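PDB 2AE8: imidazoleglycerol-phosphate dehydratase from Staphylococcus aureus subsp. aureus, which catalyses the manganese-dependent dehydration of imidazoleglycerol phosphate to imidazoleacetol phosphate, the sixth step of histidine biosynthesis. Local coordinates for residues 64-69 with 185-190; 176-181 with 191-196; 74-79 with 103-108. One frame throughout, in Å; residues are numbered along the deposited sequence. Where two conformers were deposited one is given.

Interaction 1. Residues 64-69 with 185-190; sequences NHMLTL and NTHHEI. With MG (magnesium ion), chain L; MG (magnesium ion), chain T.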
ATOM      1  N   ASN B  64      34.058   3.930  35.897  1.00 33.42           N
ATOM      2  CA  ASN B  64      34.592   4.868  36.905  1.00 33.33           C
ATOM      3  C   ASN B  64      33.937   6.240  36.841  1.00 32.90           C
ATOM      4  O   ASN B  64      33.489   6.767  37.866  1.00 33.20           O
ATOM      5  CB  ASN B  64      36.119   5.000  36.796  1.00 32.98           C
ATOM      6  CG  ASN B  64      36.842   3.775  37.317  1.00 33.87           C
ATOM      7  OD1 ASN B  64      36.225   2.855  37.844  1.00 34.79           O
ATOM      8  ND2 ASN B  64      38.159   3.751  37.161  1.00 34.33           N
ATOM      9  N   HIS B  65      33.859   6.815  35.642  0.80 33.10           N
ATOM     10  CA  HIS B  65      33.293   8.147  35.486  0.80 33.02           C
ATOM     11  C   HIS B  65      31.812   8.169  35.860  0.80 32.56           C
ATOM     12  O   HIS B  65      31.352   9.088  36.567  0.80 31.90           O
ATOM     13  CB  HIS B  65      33.500   8.686  34.062  0.80 33.83           C
ATOM     14  CG  HIS B  65      32.959  10.074  33.857  0.80 36.50           C
ATOM     15  ND1 HIS B  65      33.208  11.110  34.734  0.80 40.64           N
ATOM     16  CD2 HIS B  65      32.200  10.600  32.865  0.80 39.41           C
ATOM     17  CE1 HIS B  65      32.603  12.206  34.305  0.80 40.87           C
ATOM     18  NE2 HIS B  65      31.984  11.925  33.173  0.80 39.52           N
HETATM   19  N   MSE B  66      31.071   7.163  35.395  1.00 31.90           N
HETATM   20  CA  MSE B  66      29.620   7.087  35.665  1.00 31.89           C
HETATM   21  C   MSE B  66      29.295   6.924  37.169  1.00 31.35           C
HETATM   22  O   MSE B  66      28.380   7.571  37.701  1.00 30.39           O
HETATM   23  CB  MSE B  66      28.984   5.957  34.843  1.00 32.34           C
HETATM   24  CG  MSE B  66      28.958   6.222  33.314  1.00 34.07           C
HETATM   25 SE   MSE B  66      28.118   7.936  32.760  1.00 44.41          SE
HETATM   26  CE  MSE B  66      29.708   8.995  32.428  1.00 38.06           C
ATOM     27  N   LEU B  67      30.037   6.046  37.841  1.00 31.25           N
ATOM     28  CA  LEU B  67      29.851   5.849  39.290  1.00 31.41           C
ATOM     29  C   LEU B  67      30.318   7.066  40.076  1.00 31.68           C
ATOM     30  O   LEU B  67      29.782   7.363  41.131  1.00 32.75           O
ATOM     31  CB  LEU B  67      30.536   4.564  39.770  1.00 30.93           C
ATOM     32  CG  LEU B  67      29.990   3.294  39.107  1.00 30.77           C
ATOM     33  CD1 LEU B  67      30.700   2.023  39.592  1.00 29.91           C
ATOM     34  CD2 LEU B  67      28.489   3.203  39.342  1.00 29.91           C
ATOM     35  N   THR B  68      31.301   7.794  39.555  1.00 32.38           N
ATOM     36  CA  THR B  68      31.673   9.068  40.176  1.00 32.78           C
ATOM     37  C   THR B  68      30.492  10.035  40.089  1.00 33.00           C
ATOM     38  O   THR B  68      30.182  10.739  41.054  1.00 32.43           O
ATOM     39  CB  THR B  68      32.967   9.656  39.544  1.00 33.19           C
ATOM     40  OG1 THR B  68      34.054   8.762  39.819  1.00 33.69           O
ATOM     41  CG2 THR B  68      33.289  11.051  40.096  1.00 33.82           C
ATOM     42  N   LEU B  69      29.804  10.035  38.945  1.00 32.56           N
ATOM     43  CA  LEU B  69      28.593  10.843  38.776  1.00 32.37           C
ATOM     44  C   LEU B  69      27.476  10.421  39.733  1.00 31.75           C
ATOM     45  O   LEU B  69      26.802  11.264  40.350  1.00 32.16           O
ATOM     46  CB  LEU B  69      28.106  10.763  37.313  1.00 32.47           C
ATOM     47  CG  LEU B  69      28.841  11.679  36.337  1.00 34.62           C
ATOM     48  CD1 LEU B  69      28.637  11.184  34.916  1.00 36.82           C
ATOM     49  CD2 LEU B  69      28.371  13.154  36.471  1.00 37.38           C
ATOM     50  N   ASN B 185      23.740  11.767  20.994  1.00 25.80           N
ATOM     51  CA  ASN B 185      25.127  11.420  21.370  1.00 25.51           C
ATOM     52  C   ASN B 185      25.086  10.396  22.502  1.00 25.04           C
ATOM     53  O   ASN B 185      24.418  10.621  23.507  1.00 24.94           O
ATOM     54  CB  ASN B 185      25.937  12.672  21.772  1.00 25.53           C
ATOM     55  CG  ASN B 185      27.367  12.339  22.181  1.00 25.59           C
ATOM     56  OD1 ASN B 185      27.621  11.956  23.324  1.00 26.02           O
ATOM     57  ND2 ASN B 185      28.302  12.481  21.251  1.00 25.69           N
ATOM     58  N   THR B 186      25.764   9.267  22.309  1.00 24.33           N
ATOM     59  CA  THR B 186      25.672   8.126  23.206  1.00 24.80           C
ATOM     60  C   THR B 186      26.272   8.432  24.584  1.00 25.16           C
ATOM     61  O   THR B 186      25.740   7.992  25.591  1.00 24.42           O
ATOM     62  CB  THR B 186      26.361   6.890  22.601  1.00 25.12           C
ATOM     63  OG1 THR B 186      25.888   6.706  21.262  1.00 26.52           O
ATOM     64  CG2 THR B 186      26.049   5.633  23.403  1.00 25.79           C
ATOM     65  N   HIS B 187      27.382   9.173  24.618  1.00 25.62           N
ATOM     66  CA  HIS B 187      27.985   9.574  25.890  1.00 27.16           C
ATOM     67  C   HIS B 187      26.971  10.410  26.691  1.00 26.83           C
ATOM     68  O   HIS B 187      26.747  10.159  27.873  1.00 27.74           O
ATOM     69  CB  HIS B 187      29.294  10.351  25.649  1.00 27.84           C
ATOM     70  CG  HIS B 187      30.067  10.631  26.897  1.00 30.41           C
ATOM     71  ND1 HIS B 187      31.288  10.041  27.165  1.00 33.66           N
ATOM     72  CD2 HIS B 187      29.784  11.416  27.965  1.00 32.52           C
ATOM     73  CE1 HIS B 187      31.731  10.465  28.339  1.00 33.63           C
ATOM     74  NE2 HIS B 187      30.840  11.303  28.841  1.00 36.32           N
ATOM     75  N   HIS B 188      26.329  11.366  26.020  1.00 26.29           N
ATOM     76  CA  HIS B 188      25.312  12.208  26.620  1.00 25.51           C
ATOM     77  C   HIS B 188      24.117  11.391  27.093  1.00 25.27           C
ATOM     78  O   HIS B 188      23.529  11.676  28.145  1.00 23.34           O
ATOM     79  CB  HIS B 188      24.816  13.250  25.610  1.00 26.04           C
ATOM     80  CG  HIS B 188      25.821  14.308  25.294  1.00 26.33           C
ATOM     81  ND1 HIS B 188      25.607  15.263  24.329  1.00 26.44           N
ATOM     82  CD2 HIS B 188      27.056  14.555  25.802  1.00 27.71           C
ATOM     83  CE1 HIS B 188      26.658  16.065  24.266  1.00 28.62           C
ATOM     84  NE2 HIS B 188      27.551  15.655  25.149  1.00 27.06           N
ATOM     85  N   GLU B 189      23.744  10.387  26.294  1.00 24.28           N
ATOM     86  CA  GLU B 189      22.585   9.561  26.594  1.00 23.90           C
ATOM     87  C   GLU B 189      22.801   8.806  27.903  1.00 24.09           C
ATOM     88  O   GLU B 189      21.961   8.819  28.788  1.00 23.92           O
ATOM     89  CB  GLU B 189      22.348   8.564  25.449  1.00 23.96           C
ATOM     90  CG  GLU B 189      21.657   9.156  24.206  1.00 23.77           C
ATOM     91  CD  GLU B 189      21.787   8.260  22.967  1.00 24.75           C
ATOM     92  OE1 GLU B 189      22.343   7.135  23.054  1.00 25.02           O
ATOM     93  OE2 GLU B 189      21.382   8.717  21.885  1.00 25.42           O
ATOM     94  N   ILE B 190      23.921   8.111  27.994  1.00 24.33           N
ATOM     95  CA  ILE B 190      24.257   7.369  29.189  1.00 24.59           C
ATOM     96  C   ILE B 190      24.437   8.300  30.398  1.00 25.38           C
ATOM     97  O   ILE B 190      23.959   8.011  31.494  1.00 25.23           O
ATOM     98  CB  ILE B 190      25.529   6.545  28.948  1.00 24.61           C
ATOM     99  CG1 ILE B 190      25.266   5.539  27.806  1.00 23.20           C
ATOM    100  CG2 ILE B 190      25.925   5.811  30.227  1.00 23.96           C
ATOM    101  CD1 ILE B 190      26.534   4.921  27.211  1.00 23.55           C
TER
HETATM  102 MG    MG L1007      30.824  12.703  30.768  1.00 49.07          MG
HETATM  103 MG    MG T1005      29.397  16.663  25.713  1.00 22.90          MG
HETATM  104  O   HOH W   1      29.629  15.669  27.992  1.00 52.44           O
HETATM  105  O   HOH W   2      29.521  17.578  23.688  1.00 46.14           O
HETATM  106  O   HOH W   3      28.484  18.566  25.934  1.00 38.26           O
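Met66, built as selenomethionine, and Ile190 supply the apolar part of a joint between two helices, while His65 and His187, facing one ion, supply the metal part. Residues 64-69 and 186-190 run at 37° to each other with their axes 12.3 Å apart, so long side chains must bridge the gap. From CB, which heads for the other helix, the Met66 chain passes through CG and bends at both of its next torsions. Its SE settles 4.0 Å from Ile190 CG2, the two side chains crossing at about a right angle. The terminal CE ends 4.4 Å from His187 NE2, approaching that ring obliquely.

His187 carries its ring anti to the backbone N (chi1 -172°), and NE2 binds a magnesium at 2.4 Å. His65 reaches the same ion less closely, NE2 standing 2.8 Å from it; this ring has a second conformer, so the bond is doubtful. Glu191 of the same chain and His92 of a second subunit also bind it. His188 NE2 binds another magnesium at 2.2 Å, shared with three waters and with His91 and Glu95 of the second subunit. Asn185 OD1 caps the helix, accepting from His188 N through an in-plane lone pair at 3.0 Å, and lies above one face of the His188 ring, toward its rim. Magnesium thus occupies the sites of this enzyme's two manganese ions, with ligands from two subunits.

Interaction 2. Residues 176-181 with 191-196; sequences THIDLI and EAIFKA. With MG (magnesium ion), chain L.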
ATOM      1  N   THR B 176      11.720   1.037  39.075  1.00 26.44           N
ATOM      2  CA  THR B 176      12.378   2.148  38.359  1.00 26.17           C
ATOM      3  C   THR B 176      11.975   2.167  36.882  1.00 26.28           C
ATOM      4  O   THR B 176      11.987   1.126  36.237  1.00 26.15           O
ATOM      5  CB  THR B 176      13.920   2.055  38.502  1.00 25.93           C
ATOM      6  OG1 THR B 176      14.271   2.190  39.888  1.00 25.95           O
ATOM      7  CG2 THR B 176      14.636   3.153  37.697  1.00 24.88           C
ATOM      8  N   HIS B 177      11.596   3.345  36.378  1.00 25.43           N
ATOM      9  CA  HIS B 177      11.367   3.544  34.944  1.00 24.84           C
ATOM     10  C   HIS B 177      12.416   4.510  34.411  1.00 25.04           C
ATOM     11  O   HIS B 177      12.508   5.651  34.870  1.00 24.52           O
ATOM     12  CB  HIS B 177       9.952   4.084  34.678  1.00 24.31           C
ATOM     13  CG  HIS B 177       8.871   3.039  34.813  1.00 24.60           C
ATOM     14  ND1 HIS B 177       8.008   2.727  33.787  1.00 25.57           N
ATOM     15  CD2 HIS B 177       8.534   2.226  35.845  1.00 24.63           C
ATOM     16  CE1 HIS B 177       7.189   1.763  34.173  1.00 24.90           C
ATOM     17  NE2 HIS B 177       7.480   1.451  35.423  1.00 26.99           N
ATOM     18  N   ILE B 178      13.195   4.041  33.437  1.00 24.53           N
ATOM     19  CA  ILE B 178      14.183   4.869  32.756  1.00 24.48           C
ATOM     20  C   ILE B 178      13.711   5.116  31.318  1.00 24.66           C
ATOM     21  O   ILE B 178      13.424   4.165  30.579  1.00 24.01           O
ATOM     22  CB  ILE B 178      15.573   4.185  32.756  1.00 23.97           C
ATOM     23  CG1 ILE B 178      16.123   4.102  34.202  1.00 24.93           C
ATOM     24  CG2 ILE B 178      16.529   4.908  31.801  1.00 24.19           C
ATOM     25  CD1 ILE B 178      17.428   3.356  34.343  1.00 25.38           C
ATOM     26  N   ASP B 179      13.640   6.388  30.936  1.00 24.37           N
ATOM     27  CA  ASP B 179      13.143   6.777  29.612  1.00 25.32           C
ATOM     28  C   ASP B 179      14.092   7.793  28.977  1.00 25.81           C
ATOM     29  O   ASP B 179      14.346   8.855  29.552  1.00 25.85           O
ATOM     30  CB  ASP B 179      11.749   7.421  29.720  1.00 25.36           C
ATOM     31  CG  ASP B 179      10.622   6.396  29.848  1.00 27.25           C
ATOM     32  OD1 ASP B 179      10.335   5.719  28.835  1.00 28.56           O
ATOM     33  OD2 ASP B 179       9.987   6.282  30.938  1.00 27.49           O
ATOM     34  N   LEU B 180      14.600   7.468  27.795  1.00 26.21           N
ATOM     35  CA  LEU B 180      15.337   8.422  27.002  1.00 27.54           C
ATOM     36  C   LEU B 180      14.306   9.119  26.150  1.00 27.46           C
ATOM     37  O   LEU B 180      13.798   8.529  25.194  1.00 27.31           O
ATOM     38  CB  LEU B 180      16.314   7.693  26.081  1.00 27.61           C
ATOM     39  CG  LEU B 180      17.791   8.075  26.016  1.00 31.04           C
ATOM     40  CD1 LEU B 180      18.377   7.615  24.662  1.00 29.61           C
ATOM     41  CD2 LEU B 180      18.080   9.537  26.300  1.00 28.45           C
ATOM     42  N   ILE B 181      13.982  10.363  26.477  1.00 27.34           N
ATOM     43  CA  ILE B 181      12.936  11.084  25.742  1.00 27.39           C
ATOM     44  C   ILE B 181      13.429  11.477  24.350  1.00 27.12           C
ATOM     45  O   ILE B 181      12.693  11.377  23.378  1.00 26.13           O
ATOM     46  CB  ILE B 181      12.405  12.297  26.529  1.00 27.99           C
ATOM     47  CG1 ILE B 181      11.702  11.787  27.802  1.00 29.66           C
ATOM     48  CG2 ILE B 181      11.464  13.141  25.649  1.00 28.54           C
ATOM     49  CD1 ILE B 181      11.715  12.765  28.893  1.00 35.22           C
ATOM     50  N   GLU B 191      25.129   9.411  30.191  1.00 26.13           N
ATOM     51  CA  GLU B 191      25.358  10.365  31.273  1.00 27.33           C
ATOM     52  C   GLU B 191      24.061  10.951  31.818  1.00 26.35           C
ATOM     53  O   GLU B 191      23.870  11.000  33.034  1.00 27.08           O
ATOM     54  CB  GLU B 191      26.340  11.460  30.845  1.00 27.61           C
ATOM     55  CG  GLU B 191      26.617  12.478  31.926  1.00 32.19           C
ATOM     56  CD  GLU B 191      27.965  13.165  31.767  1.00 37.71           C
ATOM     57  OE1 GLU B 191      28.718  12.850  30.819  1.00 39.26           O
ATOM     58  OE2 GLU B 191      28.271  14.032  32.603  1.00 41.80           O
ATOM     59  N   ALA B 192      23.163  11.403  30.941  1.00 25.89           N
ATOM     60  CA  ALA B 192      21.847  11.886  31.387  1.00 24.99           C
ATOM     61  C   ALA B 192      21.103  10.830  32.211  1.00 24.85           C
ATOM     62  O   ALA B 192      20.492  11.144  33.240  1.00 25.42           O
ATOM     63  CB  ALA B 192      20.984  12.348  30.181  1.00 24.65           C
ATOM     64  N   ILE B 193      21.152   9.574  31.766  1.00 24.82           N
ATOM     65  CA  ILE B 193      20.497   8.473  32.494  1.00 24.33           C
ATOM     66  C   ILE B 193      21.119   8.256  33.901  1.00 25.01           C
ATOM     67  O   ILE B 193      20.400   8.130  34.893  1.00 23.93           O
ATOM     68  CB  ILE B 193      20.545   7.156  31.695  1.00 24.55           C
ATOM     69  CG1 ILE B 193      19.639   7.237  30.439  1.00 24.36           C
ATOM     70  CG2 ILE B 193      20.155   5.942  32.585  1.00 22.27           C
ATOM     71  CD1 ILE B 193      19.894   6.098  29.462  1.00 26.36           C
ATOM     72  N   PHE B 194      22.447   8.203  33.975  1.00 25.50           N
ATOM     73  CA  PHE B 194      23.124   8.096  35.277  1.00 26.22           C
ATOM     74  C   PHE B 194      22.832   9.281  36.185  1.00 26.62           C
ATOM     75  O   PHE B 194      22.549   9.088  37.365  1.00 28.12           O
ATOM     76  CB  PHE B 194      24.635   7.907  35.121  1.00 26.03           C
ATOM     77  CG  PHE B 194      25.056   6.480  35.036  1.00 25.96           C
ATOM     78  CD1 PHE B 194      25.317   5.751  36.200  1.00 25.27           C
ATOM     79  CD2 PHE B 194      25.195   5.854  33.796  1.00 23.80           C
ATOM     80  CE1 PHE B 194      25.715   4.415  36.137  1.00 26.02           C
ATOM     81  CE2 PHE B 194      25.599   4.496  33.706  1.00 25.82           C
ATOM     82  CZ  PHE B 194      25.861   3.771  34.890  1.00 26.94           C
ATOM     83  N   LYS B 195      22.873  10.496  35.647  1.00 26.87           N
ATOM     84  CA  LYS B 195      22.550  11.681  36.433  1.00 26.98           C
ATOM     85  C   LYS B 195      21.112  11.651  36.964  1.00 26.74           C
ATOM     86  O   LYS B 195      20.868  11.886  38.150  1.00 26.36           O
ATOM     87  CB  LYS B 195      22.808  12.982  35.655  1.00 26.89           C
ATOM     88  CG  LYS B 195      24.313  13.329  35.417  1.00 29.38           C
ATOM     89  CD  LYS B 195      24.516  14.704  34.713  1.00 29.02           C
ATOM     90  CE  LYS B 195      23.857  15.879  35.486  1.00 30.65           C
ATOM     91  NZ  LYS B 195      24.283  17.226  34.949  1.00 33.70           N
ATOM     92  N   ALA B 196      20.157  11.359  36.088  1.00 25.99           N
ATOM     93  CA  ALA B 196      18.755  11.333  36.469  1.00 25.48           C
ATOM     94  C   ALA B 196      18.448  10.229  37.475  1.00 25.67           C
ATOM     95  O   ALA B 196      17.722  10.470  38.422  1.00 26.96           O
ATOM     96  CB  ALA B 196      17.859  11.196  35.232  1.00 25.88           C
TER
HETATM   97 MG    MG L1007      30.824  12.703  30.768  1.00 49.07          MG
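Ile178 and Ile193 meet where strand 175-182 packs against helix 186-205, the next helix in the chain, a worked example of layer packing in the beta-alpha-beta sandwich of this enzyme. Strand 175-182 lies between 128-135 and 141-145, and the chain then folds back as helix 186-205.

The contact between the segments is apolar. Ile178 CG2 sits 3.9 Å from Ile193 CG2, and the two side chains cross at about a right angle, branch against branch. Ile193 holds CG1 beside its backbone N (chi1 -69°), which leaves CG2 anti to that N and facing the strand. Ile178 CD1 adds a second touch on Ile193 CG2, at 4.1 Å. The other arm of Ile193 reaches toward Leu180, its CD1 4.5 Å from Leu180 CG, a looser meeting.

Polar interactions of both segments reach other subunits. Asp179 points away from the helix and forms salt bridges with Arg131 and with Arg182 of a third subunit, so this strand also serves the assembly. On the helix, Lys195 NZ is hydrogen-bonded to Tyr118 OH of a fourth subunit.

Metal binding belongs to Glu191, whose chain runs out extended, with CG anti to the backbone N. Its carboxylate grips the magnesium by one oxygen: OE1 is 2.1 Å from the ion, whereas OE2 of Glu191 stays 3.4 Å from it.

Interaction 3. Residues 74-79 with 103-108; sequences SGLSLN and QLLLEM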
ATOM      1  N   SER B  74      23.658  11.365  43.829  1.00 33.13           N
ATOM      2  CA  SER B  74      22.859  10.659  44.840  1.00 33.38           C
ATOM      3  C   SER B  74      23.130  11.146  46.275  1.00 34.51           C
ATOM      4  O   SER B  74      22.314  10.920  47.168  1.00 34.53           O
ATOM      5  CB  SER B  74      23.100   9.148  44.794  1.00 33.04           C
ATOM      6  OG  SER B  74      24.426   8.820  45.190  1.00 31.60           O
ATOM      7  N   GLY B  75      24.286  11.769  46.482  1.00 35.25           N
ATOM      8  CA  GLY B  75      24.761  12.115  47.827  1.00 36.56           C
ATOM      9  C   GLY B  75      25.386  10.949  48.584  1.00 37.26           C
ATOM     10  O   GLY B  75      25.760  11.090  49.757  1.00 38.26           O
ATOM     11  N   LEU B  76      25.500   9.792  47.935  1.00 37.35           N
ATOM     12  CA  LEU B  76      26.068   8.607  48.582  1.00 37.25           C
ATOM     13  C   LEU B  76      27.539   8.434  48.250  1.00 38.11           C
ATOM     14  O   LEU B  76      27.952   8.653  47.111  1.00 38.15           O
ATOM     15  CB  LEU B  76      25.298   7.341  48.194  1.00 36.96           C
ATOM     16  CG  LEU B  76      23.770   7.390  48.323  1.00 36.30           C
ATOM     17  CD1 LEU B  76      23.147   6.195  47.637  1.00 36.19           C
ATOM     18  CD2 LEU B  76      23.347   7.460  49.786  1.00 37.04           C
ATOM     19  N   SER B  77      28.325   8.018  49.240  1.00 37.87           N
ATOM     20  CA  SER B  77      29.748   7.794  49.043  1.00 38.08           C
ATOM     21  C   SER B  77      29.996   6.350  48.664  1.00 37.77           C
ATOM     22  O   SER B  77      29.541   5.426  49.345  1.00 37.70           O
ATOM     23  CB  SER B  77      30.533   8.151  50.313  1.00 38.39           C
ATOM     24  OG  SER B  77      30.072   9.399  50.815  1.00 41.49           O
ATOM     25  N   LEU B  78      30.717   6.162  47.573  1.00 37.55           N
ATOM     26  CA  LEU B  78      31.076   4.837  47.118  1.00 38.53           C
ATOM     27  C   LEU B  78      32.567   4.626  47.209  1.00 39.04           C
ATOM     28  O   LEU B  78      33.355   5.480  46.796  1.00 39.04           O
ATOM     29  CB  LEU B  78      30.660   4.637  45.654  1.00 38.26           C
ATOM     30  CG  LEU B  78      29.424   3.837  45.300  1.00 38.52           C
ATOM     31  CD1 LEU B  78      29.254   3.850  43.778  1.00 38.39           C
ATOM     32  CD2 LEU B  78      29.535   2.406  45.809  1.00 36.62           C
ATOM     33  N   ASN B  79      32.954   3.477  47.734  1.00 40.01           N
ATOM     34  CA  ASN B  79      34.327   3.048  47.638  1.00 40.96           C
ATOM     35  C   ASN B  79      34.384   1.667  47.037  1.00 41.31           C
ATOM     36  O   ASN B  79      33.850   0.712  47.591  1.00 41.42           O
ATOM     37  CB  ASN B  79      35.036   3.128  48.990  1.00 41.12           C
ATOM     38  CG  ASN B  79      35.222   4.557  49.440  1.00 42.02           C
ATOM     39  OD1 ASN B  79      36.224   5.184  49.125  1.00 43.47           O
ATOM     40  ND2 ASN B  79      34.220   5.106  50.114  1.00 44.01           N
ATOM     41  N   GLN B 103      22.423  -4.611  46.480  1.00 30.17           N
ATOM     42  CA  GLN B 103      22.314  -5.321  47.759  1.00 31.38           C
ATOM     43  C   GLN B 103      22.623  -4.396  48.946  1.00 31.35           C
ATOM     44  O   GLN B 103      21.922  -4.421  49.965  1.00 32.07           O
ATOM     45  CB  GLN B 103      23.252  -6.538  47.781  1.00 31.45           C
ATOM     46  CG  GLN B 103      22.726  -7.736  46.981  1.00 32.84           C
ATOM     47  CD  GLN B 103      23.755  -8.844  46.804  1.00 32.31           C
ATOM     48  OE1 GLN B 103      24.956  -8.649  47.007  1.00 34.77           O
ATOM     49  NE2 GLN B 103      23.289  -9.999  46.392  1.00 34.69           N
ATOM     50  N   LEU B 104      23.656  -3.571  48.808  1.00 30.89           N
ATOM     51  CA  LEU B 104      24.004  -2.612  49.863  1.00 30.44           C
ATOM     52  C   LEU B 104      22.936  -1.543  50.000  1.00 30.51           C
ATOM     53  O   LEU B 104      22.592  -1.126  51.119  1.00 29.95           O
ATOM     54  CB  LEU B 104      25.382  -1.997  49.607  1.00 30.04           C
ATOM     55  CG  LEU B 104      26.531  -3.005  49.665  1.00 29.44           C
ATOM     56  CD1 LEU B 104      27.827  -2.313  49.241  1.00 27.45           C
ATOM     57  CD2 LEU B 104      26.665  -3.677  51.066  1.00 29.99           C
ATOM     58  N   LEU B 105      22.365  -1.122  48.866  1.00 30.70           N
ATOM     59  CA  LEU B 105      21.265  -0.162  48.910  1.00 30.25           C
ATOM     60  C   LEU B 105      20.089  -0.721  49.689  1.00 29.93           C
ATOM     61  O   LEU B 105      19.460  -0.003  50.474  1.00 29.75           O
ATOM     62  CB  LEU B 105      20.826   0.282  47.503  1.00 30.62           C
ATOM     63  CG  LEU B 105      21.698   1.335  46.810  1.00 31.24           C
ATOM     64  CD1 LEU B 105      21.189   1.625  45.357  1.00 29.90           C
ATOM     65  CD2 LEU B 105      21.734   2.607  47.632  1.00 28.38           C
ATOM     66  N   LEU B 106      19.791  -1.999  49.474  1.00 30.54           N
ATOM     67  CA  LEU B 106      18.675  -2.629  50.179  1.00 30.92           C
ATOM     68  C   LEU B 106      18.948  -2.603  51.690  1.00 32.03           C
ATOM     69  O   LEU B 106      18.079  -2.228  52.472  1.00 31.35           O
ATOM     70  CB  LEU B 106      18.426  -4.056  49.686  1.00 30.92           C
ATOM     71  CG  LEU B 106      17.260  -4.798  50.362  1.00 29.09           C
ATOM     72  CD1 LEU B 106      15.934  -4.002  50.322  1.00 29.27           C
ATOM     73  CD2 LEU B 106      17.074  -6.182  49.781  1.00 31.33           C
ATOM     74  N   GLU B 107      20.171  -2.950  52.084  1.00 33.46           N
ATOM     75  CA  GLU B 107      20.558  -2.866  53.502  1.00 35.94           C
ATOM     76  C   GLU B 107      20.342  -1.474  54.057  1.00 36.41           C
ATOM     77  O   GLU B 107      19.711  -1.316  55.100  1.00 37.09           O
ATOM     78  CB  GLU B 107      22.000  -3.338  53.712  1.00 36.55           C
ATOM     79  CG  GLU B 107      22.140  -4.842  53.515  1.00 40.28           C
ATOM     80  CD  GLU B 107      20.947  -5.616  54.080  1.00 46.11           C
ATOM     81  OE1 GLU B 107      20.623  -5.430  55.282  1.00 48.05           O
ATOM     82  OE2 GLU B 107      20.326  -6.406  53.322  1.00 47.11           O
HETATM   83  N   MSE B 108      20.789  -0.463  53.314  1.00 37.36           N
HETATM   84  CA  MSE B 108      20.564   0.938  53.674  1.00 38.83           C
HETATM   85  C   MSE B 108      19.087   1.317  53.795  1.00 37.91           C
HETATM   86  O   MSE B 108      18.681   2.056  54.723  1.00 37.24           O
HETATM   87  CB  MSE B 108      21.247   1.854  52.661  1.00 38.15           C
HETATM   88  CG  MSE B 108      21.025   3.318  52.939  1.00 39.91           C
HETATM   89 SE   MSE B 108      21.832   4.452  51.607  1.00 45.70          SE
HETATM   90  CE  MSE B 108      23.687   3.800  51.707  1.00 40.23           C
TER
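Leu76 and Leu105 have the CA atoms nearest each other across the segments, yet these remain 10.0 Å apart, a separation that only side chains can span. The approach is prepared at the end of helix 61-74, where the chain leaves helical geometry at Gly75 with a positive phi of 79° and then sets off as strand 77-82. An ST turn ties the exit together: Ser74 OG accepts from Leu76 N at 3.1 Å, with an angle of 158° at the hydrogen. The same hydroxyl is also hydrogen-bonded to Phe70 O, one turn back, so a single oxygen links the last turn of the helix to the first residue aimed at the neighbouring helix.

Leu76 then acts as a fork, its CG lying beside the backbone N and its two methyl groups taking different partners on the helix. CD1 touches Leu105 CD2 at 3.9 Å. CD2 is met by Met108, also a selenomethionine, whose SE comes to 3.8 Å of it. The Met108 chain leaves the helix with CG anti to the backbone N, continues straight through its second torsion and bends only at the last (chi3 -56°). That bend brings CE back along the same methyl, 4.1 Å from Leu76 CD2.

Around this pairing, Ile47 of strand 43-48 touches both Leu76 and Met108, Phe70 lies against Leu76 from helix 61-74, and Tyr32 adds to the packing of Met108. All three touching residues are buried, and the subunit makes this contact without help from any other chain. Such a junction of helix 90-111 with the sheet formed by 31-36, 43-48, 77-82 and 55-57 is apolar helix-on-sheet packing in a beta-alpha-beta sandwich, a fold built by duplication of a half-domain.

How the interactions relate
From the N terminus, residues 64-69 open interaction 1, and the chain passes directly from helix 61-74 into strand 77-82, where interaction 3 begins. Interaction 3 closes first, at helix 90-111, and is therefore nested within the long loop that residues 185-190 finally close. Interaction 2 opens at 176-181, before that closure, and ends at 191-196 after it, so interactions 1 and 2 cross. They share helix 186-205 and touch where Met66 packs on Phe194. Interactions 2 and 3 lie on opposite sides of the chain's centre, each joining a helix to one of the two four-stranded sheets; interaction 1 joins helix 61-74 to helix 186-205.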